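Apoptosis regulator ced-9 (Caenorhabditis elegans, PDB 1OHU) restrains programmed cell death by sequestering the caspase activator ced-4, until egl-1 binds it and sets ced-4 loose. Local coordinates at residues T135-F138 / I139-I143; R24-N28 / G29-F33. The protein carries 3 engineered substitutions. All coordinates share one frame; numbering follows the deposited sequence.

Contact 1 of 2, residues T135-F138 / I139-I143; sequences TSLF and IKTRI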
ATOM      1  N   THR A 135      -5.602  -5.646  -2.650  1.00 24.71           N
ATOM      2  CA  THR A 135      -4.874  -4.393  -2.828  1.00 24.47           C
ATOM      3  C   THR A 135      -4.226  -4.307  -4.213  1.00 24.89           C
ATOM      4  O   THR A 135      -4.387  -3.319  -4.926  1.00 24.88           O
ATOM      5  CB  THR A 135      -3.793  -4.227  -1.726  1.00 25.58           C
ATOM      6  OG1 THR A 135      -4.413  -4.296  -0.430  1.00 21.73           O
ATOM      7  CG2 THR A 135      -3.092  -2.877  -1.863  1.00 23.19           C
ATOM      8  N   SER A 136      -3.514  -5.359  -4.597  1.00 26.54           N
ATOM      9  CA  SER A 136      -2.837  -5.411  -5.894  1.00 26.93           C
ATOM     10  C   SER A 136      -3.819  -5.328  -7.064  1.00 28.71           C
ATOM     11  O   SER A 136      -3.584  -4.626  -8.042  1.00 28.79           O
ATOM     12  CB  SER A 136      -2.037  -6.710  -6.013  1.00 25.14           C
ATOM     13  OG  SER A 136      -1.103  -6.849  -4.954  1.00 31.38           O
ATOM     14  N   LEU A 137      -4.913  -6.065  -6.956  1.00 29.72           N
ATOM     15  CA  LEU A 137      -5.926  -6.095  -7.998  1.00 33.31           C
ATOM     16  C   LEU A 137      -6.638  -4.744  -8.125  1.00 33.32           C
ATOM     17  O   LEU A 137      -6.771  -4.199  -9.217  1.00 32.50           O
ATOM     18  CB  LEU A 137      -6.931  -7.208  -7.680  1.00 37.23           C
ATOM     19  CG  LEU A 137      -7.998  -7.611  -8.697  1.00 40.78           C
ATOM     20  CD1 LEU A 137      -8.682  -8.891  -8.224  1.00 42.33           C
ATOM     21  CD2 LEU A 137      -9.005  -6.485  -8.859  1.00 45.95           C
ATOM     22  N   PHE A 138      -7.094  -4.209  -7.002  1.00 32.31           N
ATOM     23  CA  PHE A 138      -7.795  -2.932  -7.003  1.00 33.15           C
ATOM     24  C   PHE A 138      -6.965  -1.849  -7.688  1.00 34.75           C
ATOM     25  O   PHE A 138      -7.479  -1.093  -8.510  1.00 36.68           O
ATOM     26  CB  PHE A 138      -8.120  -2.527  -5.560  1.00 32.74           C
ATOM     27  CG  PHE A 138      -9.052  -1.356  -5.446  1.00 32.45           C
ATOM     28  CD1 PHE A 138      -8.567  -0.053  -5.494  1.00 33.94           C
ATOM     29  CD2 PHE A 138     -10.415  -1.556  -5.262  1.00 31.04           C
ATOM     30  CE1 PHE A 138      -9.426   1.036  -5.356  1.00 33.48           C
ATOM     31  CE2 PHE A 138     -11.284  -0.478  -5.122  1.00 32.26           C
ATOM     32  CZ  PHE A 138     -10.792   0.822  -5.168  1.00 34.29           C
ATOM     33  N   ILE A 139      -5.679  -1.801  -7.360  1.00 34.10           N
ATOM     34  CA  ILE A 139      -4.760  -0.815  -7.918  1.00 35.14           C
ATOM     35  C   ILE A 139      -4.431  -1.060  -9.382  1.00 37.69           C
ATOM     36  O   ILE A 139      -4.276  -0.112 -10.154  1.00 39.00           O
ATOM     37  CB  ILE A 139      -3.441  -0.772  -7.116  1.00 33.61           C
ATOM     38  CG1 ILE A 139      -3.731  -0.385  -5.662  1.00 31.76           C
ATOM     39  CG2 ILE A 139      -2.484   0.232  -7.735  1.00 35.05           C
ATOM     40  CD1 ILE A 139      -2.491  -0.217  -4.811  1.00 31.63           C
ATOM     41  N   LYS A 140      -4.309  -2.331  -9.755  1.00 39.68           N
ATOM     42  CA  LYS A 140      -4.006  -2.723 -11.127  1.00 41.79           C
ATOM     43  C   LYS A 140      -5.016  -2.135 -12.107  1.00 44.33           C
ATOM     44  O   LYS A 140      -4.660  -1.445 -13.065  1.00 44.54           O
ATOM     45  CB  LYS A 140      -4.059  -4.240 -11.260  1.00 41.66           C
ATOM     46  CG  LYS A 140      -2.780  -4.964 -10.983  1.00 40.76           C
ATOM     47  CD  LYS A 140      -3.002  -6.432 -11.245  1.00 39.81           C
ATOM     48  CE  LYS A 140      -1.700  -7.155 -11.444  1.00 39.87           C
ATOM     49  NZ  LYS A 140      -1.939  -8.607 -11.569  1.00 39.71           N
ATOM     50  N   THR A 141      -6.282  -2.454 -11.861  1.00 46.07           N
ATOM     51  CA  THR A 141      -7.382  -1.989 -12.685  1.00 48.04           C
ATOM     52  C   THR A 141      -7.312  -0.473 -12.842  1.00 50.18           C
ATOM     53  O   THR A 141      -7.023   0.042 -13.922  1.00 52.05           O
ATOM     54  CB  THR A 141      -8.723  -2.352 -12.035  1.00 47.76           C
ATOM     55  OG1 THR A 141      -8.707  -3.731 -11.645  1.00 45.15           O
ATOM     56  CG2 THR A 141      -9.863  -2.111 -13.008  1.00 48.32           C
ATOM     57  N   ARG A 142      -7.573   0.231 -11.745  1.00 51.08           N
ATOM     58  CA  ARG A 142      -7.563   1.686 -11.724  1.00 50.94           C
ATOM     59  C   ARG A 142      -6.369   2.294 -12.456  1.00 52.57           C
ATOM     60  O   ARG A 142      -6.515   3.303 -13.140  1.00 53.32           O
ATOM     61  CB  ARG A 142      -7.571   2.189 -10.281  1.00 50.63           C
ATOM     62  CG  ARG A 142      -8.638   1.559  -9.385  1.00 50.71           C
ATOM     63  CD  ARG A 142     -10.027   1.922  -9.830  1.00 50.73           C
ATOM     64  NE  ARG A 142     -11.075   1.316  -9.011  1.00 50.48           N
ATOM     65  CZ  ARG A 142     -11.181   0.016  -8.753  1.00 50.26           C
ATOM     66  NH1 ARG A 142     -12.181  -0.431  -8.008  1.00 51.79           N
ATOM     67  NH2 ARG A 142     -10.281  -0.838  -9.219  1.00 49.88           N
ATOM     68  N   ILE A 143      -5.190   1.698 -12.317  1.00 53.52           N
ATOM     69  CA  ILE A 143      -4.012   2.245 -12.985  1.00 55.10           C
ATOM     70  C   ILE A 143      -4.044   2.031 -14.492  1.00 57.44           C
ATOM     71  O   ILE A 143      -4.060   2.989 -15.266  1.00 57.53           O
ATOM     72  CB  ILE A 143      -2.697   1.632 -12.448  1.00 53.69           C
ATOM     73  CG1 ILE A 143      -2.436   2.106 -11.017  1.00 54.50           C
ATOM     74  CG2 ILE A 143      -1.533   2.038 -13.343  1.00 53.05           C
ATOM     75  CD1 ILE A 143      -1.086   1.666 -10.456  1.00 53.07           C
TER
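Arg142 folds back one helical turn and lays its guanidinium over a face of the Phe138 ring, a local i to i+4 pair within helix 128-144. Arg142 CZ stands 3.7 Å from the centroid of the Phe138 ring and only 13° off the ring normal, which meets the definition of a cation-pi contact; the two planes are inclined by 27°, so the stack is slightly wedged. Two torsions account for this placement. The Phe138 ring leaves with CG anti to the backbone N, and the Arg142 chain is bent at chi2 (-65°), which brings its end back over the Phe138 ring. Arg142 NH1 lies over the CE2 side of the ring, while Arg142 NH2 is 2.9 Å from Phe138 O. Met99 and Gln83 touch both side chains.

One residue back, Leu137 O accepts two bonds from Thr141, the backbone N at 3.2 Å and nearly straight, and OG1 at 3.1 Å, the latter tilted from the carbonyl plane. On the inner side Ile139 lies alongside Thr135, its CD1 4.0 Å from Thr135 CG2. Here helix 128-144 packs against helices 13-27 and 101-118 of the all-helical Bcl-2 fold, Ile139 meeting Ile13 and Leu104.

With an alanine at Phe138 the Arg142 guanidinium would lose its aromatic partner and would probably be held less firmly, its remaining neighbours including Met99 and Gln83. Chemically, the helix pairs a buried side, on which the hydroxyls of Thr135 and Ser136 are satisfied by Leu131 O and Phe132 O, with a partly exposed cation whose charge is likely to be eased by the ring's pi electrons.

Contact 2 of 2, residues R24-N28 / G29-F33; sequences RIRQN and GMEWF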
ATOM      1  N   ARG A  24       6.136  -3.057   6.507  1.00 25.13           N
ATOM      2  CA  ARG A  24       5.264  -2.557   7.559  1.00 25.67           C
ATOM      3  C   ARG A  24       5.085  -3.584   8.675  1.00 25.63           C
ATOM      4  O   ARG A  24       5.017  -3.232   9.854  1.00 25.07           O
ATOM      5  CB  ARG A  24       3.902  -2.148   6.986  1.00 23.39           C
ATOM      6  CG  ARG A  24       2.998  -1.484   8.023  1.00 22.44           C
ATOM      7  CD  ARG A  24       3.684  -0.298   8.693  1.00 20.21           C
ATOM      8  NE  ARG A  24       2.852   0.290   9.744  1.00 23.60           N
ATOM      9  CZ  ARG A  24       2.684  -0.232  10.957  1.00 23.38           C
ATOM     10  NH1 ARG A  24       3.290  -1.360  11.300  1.00 23.16           N
ATOM     11  NH2 ARG A  24       1.893   0.375  11.828  1.00 24.78           N
ATOM     12  N   ILE A  25       5.018  -4.857   8.304  1.00 24.98           N
ATOM     13  CA  ILE A  25       4.872  -5.921   9.287  1.00 24.80           C
ATOM     14  C   ILE A  25       6.151  -6.042  10.121  1.00 25.63           C
ATOM     15  O   ILE A  25       6.093  -6.258  11.328  1.00 24.84           O
ATOM     16  CB  ILE A  25       4.593  -7.261   8.597  1.00 24.37           C
ATOM     17  CG1 ILE A  25       3.187  -7.235   7.981  1.00 24.15           C
ATOM     18  CG2 ILE A  25       4.764  -8.408   9.589  1.00 23.96           C
ATOM     19  CD1 ILE A  25       2.856  -8.461   7.141  1.00 24.21           C
ATOM     20  N   ARG A  26       7.306  -5.910   9.476  1.00 28.01           N
ATOM     21  CA  ARG A  26       8.574  -5.996  10.201  1.00 30.09           C
ATOM     22  C   ARG A  26       8.721  -4.779  11.103  1.00 31.20           C
ATOM     23  O   ARG A  26       9.348  -4.849  12.153  1.00 31.58           O
ATOM     24  CB  ARG A  26       9.747  -6.081   9.222  1.00 29.26           C
ATOM     25  CG  ARG A  26       9.903  -7.453   8.599  1.00 28.25           C
ATOM     26  CD  ARG A  26      10.976  -7.498   7.522  1.00 27.05           C
ATOM     27  NE  ARG A  26      11.209  -8.882   7.100  1.00 25.59           N
ATOM     28  CZ  ARG A  26      11.880  -9.250   6.013  1.00 25.74           C
ATOM     29  NH1 ARG A  26      12.407  -8.338   5.197  1.00 23.49           N
ATOM     30  NH2 ARG A  26      12.035 -10.542   5.746  1.00 22.47           N
ATOM     31  N   GLN A  27       8.117  -3.667  10.689  1.00 34.30           N
ATOM     32  CA  GLN A  27       8.166  -2.430  11.453  1.00 35.48           C
ATOM     33  C   GLN A  27       7.446  -2.644  12.780  1.00 35.99           C
ATOM     34  O   GLN A  27       7.712  -1.964  13.771  1.00 35.46           O
ATOM     35  CB  GLN A  27       7.488  -1.309  10.665  1.00 38.45           C
ATOM     36  CG  GLN A  27       8.250   0.002  10.676  1.00 44.15           C
ATOM     37  CD  GLN A  27       9.711  -0.178  10.297  1.00 45.67           C
ATOM     38  OE1 GLN A  27      10.030  -0.859   9.321  1.00 47.26           O
ATOM     39  NE2 GLN A  27      10.604   0.434  11.069  1.00 47.38           N
ATOM     40  N   ASN A  28       6.534  -3.608  12.789  1.00 34.60           N
ATOM     41  CA  ASN A  28       5.779  -3.934  13.983  1.00 33.29           C
ATOM     42  C   ASN A  28       6.457  -5.101  14.705  1.00 31.29           C
ATOM     43  O   ASN A  28       5.848  -5.760  15.539  1.00 30.68           O
ATOM     44  CB  ASN A  28       4.347  -4.295  13.595  1.00 35.26           C
ATOM     45  CG  ASN A  28       3.397  -4.232  14.762  1.00 38.48           C
ATOM     46  OD1 ASN A  28       3.542  -3.391  15.643  1.00 40.36           O
ATOM     47  ND2 ASN A  28       2.402  -5.113  14.767  1.00 41.38           N
ATOM     48  N   GLY A  29       7.723  -5.346  14.371  1.00 30.79           N
ATOM     49  CA  GLY A  29       8.474  -6.423  14.994  1.00 29.42           C
ATOM     50  C   GLY A  29       8.087  -7.834  14.573  1.00 31.59           C
ATOM     51  O   GLY A  29       8.554  -8.807  15.169  1.00 33.24           O
HETATM   52  N   MSE A  30       7.241  -7.966  13.554  1.00 28.32           N
HETATM   53  CA  MSE A  30       6.821  -9.291  13.107  1.00 27.75           C
HETATM   54  C   MSE A  30       7.387  -9.677  11.739  1.00 25.71           C
HETATM   55  O   MSE A  30       8.030  -8.865  11.071  1.00 26.64           O
HETATM   56  CB  MSE A  30       5.287  -9.378  13.129  1.00 27.87           C
HETATM   57  CG  MSE A  30       4.723  -9.293  14.560  1.00 25.29           C
HETATM   58 SE   MSE A  30       2.821  -8.964  14.597  1.00 29.02          SE
HETATM   59  CE  MSE A  30       2.562  -8.674  16.477  1.00 23.97           C
ATOM     60  N   GLU A  31       7.143 -10.914  11.321  1.00 23.95           N
ATOM     61  CA  GLU A  31       7.692 -11.408  10.066  1.00 23.45           C
ATOM     62  C   GLU A  31       6.636 -12.159   9.263  1.00 23.78           C
ATOM     63  O   GLU A  31       6.081 -13.158   9.733  1.00 24.07           O
ATOM     64  CB  GLU A  31       8.881 -12.328  10.381  1.00 21.81           C
ATOM     65  CG  GLU A  31       9.652 -12.896   9.184  1.00 19.45           C
ATOM     66  CD  GLU A  31      10.339 -11.821   8.329  1.00 22.27           C
ATOM     67  OE1 GLU A  31      10.886 -10.843   8.887  1.00 21.58           O
ATOM     68  OE2 GLU A  31      10.341 -11.964   7.093  1.00 19.44           O
ATOM     69  N   TRP A  32       6.358 -11.669   8.058  1.00 21.64           N
ATOM     70  CA  TRP A  32       5.357 -12.286   7.187  1.00 23.36           C
ATOM     71  C   TRP A  32       5.949 -13.505   6.506  1.00 23.81           C
ATOM     72  O   TRP A  32       6.547 -13.396   5.440  1.00 25.93           O
ATOM     73  CB  TRP A  32       4.874 -11.276   6.133  1.00 22.30           C
ATOM     74  CG  TRP A  32       3.792 -11.806   5.219  1.00 25.83           C
ATOM     75  CD1 TRP A  32       3.006 -12.916   5.423  1.00 24.07           C
ATOM     76  CD2 TRP A  32       3.362 -11.239   3.971  1.00 25.12           C
ATOM     77  NE1 TRP A  32       2.122 -13.068   4.384  1.00 27.95           N
ATOM     78  CE2 TRP A  32       2.317 -12.056   3.478  1.00 24.88           C
ATOM     79  CE3 TRP A  32       3.760 -10.122   3.221  1.00 24.18           C
ATOM     80  CZ2 TRP A  32       1.664 -11.791   2.267  1.00 25.86           C
ATOM     81  CZ3 TRP A  32       3.107  -9.856   2.011  1.00 23.39           C
ATOM     82  CH2 TRP A  32       2.073 -10.687   1.549  1.00 24.80           C
ATOM     83  N   PHE A  33       5.772 -14.670   7.126  1.00 24.64           N
ATOM     84  CA  PHE A  33       6.309 -15.917   6.595  1.00 24.56           C
ATOM     85  C   PHE A  33       5.746 -16.306   5.236  1.00 24.72           C
ATOM     86  O   PHE A  33       6.432 -16.946   4.433  1.00 23.22           O
ATOM     87  CB  PHE A  33       6.071 -17.062   7.595  1.00 26.72           C
ATOM     88  CG  PHE A  33       7.215 -17.293   8.561  1.00 26.10           C
ATOM     89  CD1 PHE A  33       7.842 -16.229   9.200  1.00 26.90           C
ATOM     90  CD2 PHE A  33       7.643 -18.586   8.855  1.00 26.88           C
ATOM     91  CE1 PHE A  33       8.882 -16.454  10.120  1.00 25.32           C
ATOM     92  CE2 PHE A  33       8.672 -18.816   9.764  1.00 23.91           C
ATOM     93  CZ  PHE A  33       9.292 -17.745  10.397  1.00 23.85           C
TER
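Ile25 O is gripped by two backbone donors that reach it from opposite faces of its carbonyl plane: Met30 N at 3.0 Å and Asn28 N at 3.1 Å. With the bond from Gly29 N to Arg26 O (2.8 Å), the Met30 link forms a Schellman motif that ends helix 13-27. Gly29 is its C-prime residue, and its positive phi of 73° favours glycine; a beta carbon there would collide with Asn28 O. Arg26 CA adds a CA-H...O contact to Met30 O.

Beyond the turn the chain doubles back, and a salt bridge ties Arg26 to Glu31. The guanidinium grips side-on, NE to Glu31 OE1 at 2.7 Å and NH2 to Glu31 OE2 at 2.6 Å, so each oxygen has its own nitrogen. Both oxygens are met on the syn side, yet the guanidinium and carboxylate planes stand 40° apart, so the pair is twisted and not coplanar. Arg26 arrives extended from CG to NE, whereas Glu31 is bent at chi2 (63°), which curls its carboxylate back toward the helix.

On the buried side Ile25 uses both branches: CG2 packs on Met30 CB at 3.7 Å, and CD1 reaches Trp32 CB at 3.6 Å. Met119 touches all three of these side chains, and the Trp32 side chain continues onto Val128 and Phe132 of helix 128-144. Met30, a selenomethionine in this crystal, runs extended beside Asn28.

These residues belong to the predicted BH4 motif. The chemistry implies a stop secured in two ways, by backbone bonds at the turn and by a two-point ion pair beyond it, while Ile25 and Trp32 fasten the exit to the core.

Contact 2 comes first along the chain, at the end of helix 13-27 and the start of the loop leading to helix 44-71; contact 1 follows in the second half of helix 128-144. Their centres are 23 Å apart on opposite sides of the chain's centre, and their nearest atoms, about 8 Å apart, do not touch. Helix 128-144 nevertheless meets both: helix 13-27 packs on it through Thr135, Ser136 and Ile139, and the loop after that helix reaches its start through Trp32. The predicted BH4 region is therefore fastened along this helix at separate points of the all-helical Bcl-2 fold.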